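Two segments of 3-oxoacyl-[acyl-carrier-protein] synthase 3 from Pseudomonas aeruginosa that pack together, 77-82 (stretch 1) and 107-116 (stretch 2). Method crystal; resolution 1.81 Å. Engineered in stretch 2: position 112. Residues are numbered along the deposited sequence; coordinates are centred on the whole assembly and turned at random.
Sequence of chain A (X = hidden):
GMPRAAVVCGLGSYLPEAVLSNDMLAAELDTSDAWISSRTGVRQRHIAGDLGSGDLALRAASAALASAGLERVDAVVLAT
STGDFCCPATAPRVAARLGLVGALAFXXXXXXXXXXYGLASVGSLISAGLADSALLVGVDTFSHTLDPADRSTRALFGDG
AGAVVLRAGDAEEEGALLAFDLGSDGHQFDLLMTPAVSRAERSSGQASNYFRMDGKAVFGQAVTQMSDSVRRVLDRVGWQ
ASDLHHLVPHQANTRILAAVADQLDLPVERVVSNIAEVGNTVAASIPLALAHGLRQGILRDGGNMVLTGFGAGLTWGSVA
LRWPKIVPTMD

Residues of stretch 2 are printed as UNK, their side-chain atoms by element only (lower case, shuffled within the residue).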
# COMPACT_ATOMS: atom_id res chain seq x y z
N VAL A 77 -2.53 -2.23 9.17
CA VAL A 77 -1.81 -1.80 7.98
C VAL A 77 -0.33 -2.14 8.13
O VAL A 77 0.27 -1.86 9.17
CB VAL A 77 -2.02 -0.30 7.72
CG1 VAL A 77 -1.10 0.20 6.59
CG2 VAL A 77 -3.49 -0.04 7.38
N LEU A 78 0.25 -2.78 7.11
CA LEU A 78 1.68 -3.04 7.07
C LEU A 78 2.33 -2.12 6.06
O LEU A 78 1.93 -2.08 4.88
CB LEU A 78 2.01 -4.48 6.69
CG LEU A 78 1.44 -5.69 7.45
CD1 LEU A 78 2.41 -6.87 7.34
CD2 LEU A 78 1.06 -5.41 8.90
N ALA A 79 3.32 -1.37 6.52
CA ALA A 79 4.22 -0.62 5.65
C ALA A 79 5.41 -1.54 5.35
O ALA A 79 6.21 -1.81 6.25
CB ALA A 79 4.69 0.65 6.33
N THR A 80 5.48 -2.04 4.11
CA THR A 80 6.51 -3.02 3.72
C THR A 80 6.79 -2.99 2.22
O THR A 80 5.92 -2.64 1.41
CB THR A 80 6.12 -4.47 4.12
OG1 THR A 80 7.24 -5.35 3.95
CG2 THR A 80 4.94 -5.01 3.29
N SER A 81 8.03 -3.35 1.86
CA SER A 81 8.43 -3.60 0.47
C SER A 81 8.81 -5.07 0.27
O SER A 81 9.33 -5.45 -0.78
CB SER A 81 9.62 -2.72 0.10
OG SER A 81 9.36 -1.36 0.39
N THR A 82 8.57 -5.90 1.29
CA THR A 82 8.99 -7.29 1.28
C THR A 82 7.87 -8.15 1.83
O THR A 82 8.04 -8.90 2.80
CB THR A 82 10.28 -7.48 2.11
OG1 THR A 82 10.10 -6.87 3.40
CG2 THR A 82 11.46 -6.83 1.41
N UNK A 107 -1.45 -3.48 2.70
CA UNK A 107 -0.02 -3.14 2.73
C UNK A 107 0.21 -1.81 2.01
O UNK A 107 -0.44 -1.52 1.00
o UNK A 107 1.51 -6.50 2.28
o UNK A 107 0.13 -5.72 3.80
c UNK A 107 0.84 -4.21 2.05
c UNK A 107 0.82 -5.56 2.77
N UNK A 108 1.15 -1.01 2.52
CA UNK A 108 1.52 0.29 1.95
C UNK A 108 2.98 0.23 1.53
O UNK A 108 3.82 -0.23 2.30
c UNK A 108 1.52 2.85 2.51
c UNK A 108 2.99 3.28 2.65
c UNK A 108 0.60 3.81 3.28
c UNK A 108 1.29 1.40 2.97
N UNK A 109 3.27 0.66 0.31
CA UNK A 109 4.63 0.63 -0.23
C UNK A 109 5.20 2.03 -0.36
O UNK A 109 4.75 2.81 -1.19
c UNK A 109 4.63 -0.05 -1.59
o UNK A 109 5.89 0.07 -2.21
N UNK A 110 6.15 2.36 0.51
CA UNK A 110 6.91 3.61 0.40
C UNK A 110 8.33 3.43 0.93
O UNK A 110 8.93 4.35 1.48
c UNK A 110 6.20 4.75 1.15
N UNK A 111 8.87 2.22 0.75
CA UNK A 111 10.27 1.93 1.03
C UNK A 111 10.66 2.37 2.44
O UNK A 111 9.94 2.07 3.40
c UNK A 111 11.16 2.59 -0.03
N UNK A 112 11.77 3.07 2.58
CA UNK A 112 12.28 3.47 3.89
C UNK A 112 11.44 4.60 4.53
O UNK A 112 11.63 4.92 5.71
c UNK A 112 13.75 3.87 3.79
N UNK A 113 10.54 5.21 3.75
CA UNK A 113 9.57 6.18 4.28
C UNK A 113 8.21 5.55 4.62
O UNK A 113 7.25 6.25 4.93
c UNK A 113 9.34 7.33 3.26
c UNK A 113 8.76 8.57 3.95
o UNK A 113 10.58 7.67 2.62
N UNK A 114 8.13 4.22 4.57
CA UNK A 114 6.88 3.50 4.78
C UNK A 114 6.19 3.75 6.11
O UNK A 114 4.97 3.83 6.16
N UNK A 115 6.95 3.87 7.19
CA UNK A 115 6.35 4.08 8.51
C UNK A 115 5.72 5.48 8.63
O UNK A 115 4.62 5.63 9.19
c UNK A 115 7.36 3.83 9.62
c UNK A 115 6.74 3.77 10.99
c UNK A 115 6.86 4.83 11.88
c UNK A 115 6.02 2.65 11.38
c UNK A 115 5.44 2.59 12.64
c UNK A 115 5.57 3.65 13.52
c UNK A 115 6.28 4.78 13.13
N UNK A 116 6.39 6.50 8.07
CA UNK A 116 5.85 7.86 8.06
C UNK A 116 4.58 7.97 7.19
O UNK A 116 3.57 8.53 7.64
c UNK A 116 6.90 8.90 7.62
c UNK A 116 8.12 8.85 8.55
c UNK A 116 6.32 10.31 7.64
O HOH W 1 9.03 -0.55 2.92
O HOH W 2 8.52 0.48 -1.53

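Position 107 carries two side-chain carbons, the second bearing two oxygens. One of its oxygens lies 3.7 Å from Leu78 CB, and the other lies 3.9 Å from Thr80 CG2. The residue is Asp107. Both carboxylate oxygens are hydrogen-bonded elsewhere in the structure.

Position 108 has four side-chain carbons, forked at the second, and no heteroatom. Its CB lies on the same face of the sheet as Ala79 CB. The residue is Leu108, with chi1 t and chi2 t.

Position 109 has one carbon followed by one oxygen. Its CA-to-CB bond points sideways, and its CB lies 4.2 Å from Thr80 O. The oxygen lies 2.7 Å from the oxygen of water 2. One carbon and a hydroxyl make this Ser109, chi1 t.

Position 110 has a single side-chain carbon, which points away from stretch 1 and touches nothing there. It is Ala110.

Position 111 also has one carbon, again pointing away. Its CA is 3.5 Å from Ser81 OG. It is Ala111.

Position 112 has one carbon, directed away from stretch 1. It is Ala112, an engineered residue replacing the natural Cys.

Position 113 has one carbon carrying an oxygen and a carbon. It is out of reach of stretch 1. This is Thr113, at the N-cap position; its side chain makes no capping bond.

Position 114 has no side-chain atoms and is Gly114. Its O is 3.2 Å from Ala79 CB. An ideal CB here would point toward stretch 1, tight against Ala79 CB at 3.3 Å and crowded by Ala111 O at 3.1 Å.

Position 115 has one carbon and a six-carbon ring. Its N is 4.0 Å from Ala79 CB. A ring without oxygen identifies Phe115.

Position 116 has one carbon carrying two carbons, out of reach of stretch 1. It is Val116.

The contact is a parallel strand pairing that continues into a water-bridged loop. Leu108 N donates to Leu78 O at 2.7 Å, and Thr80 N donates to Leu108 O at 3.1 Å. These bonds flank Ala79 along the chain and fix the register. Leu78 and Asp107 share one sheet face; Ala79 and Leu108 share the other. Water 1 accepts from Ser81 OG at 2.7 Å from its O and donates to Ala111 O at 2.8 Å. Water 2 donates through its O to Ser81 OG at 2.8 Å. Ala111 N gives water 2 O a weak bond at 2.9 Å.

Stretch 2 107-116: DLSAAATGFV
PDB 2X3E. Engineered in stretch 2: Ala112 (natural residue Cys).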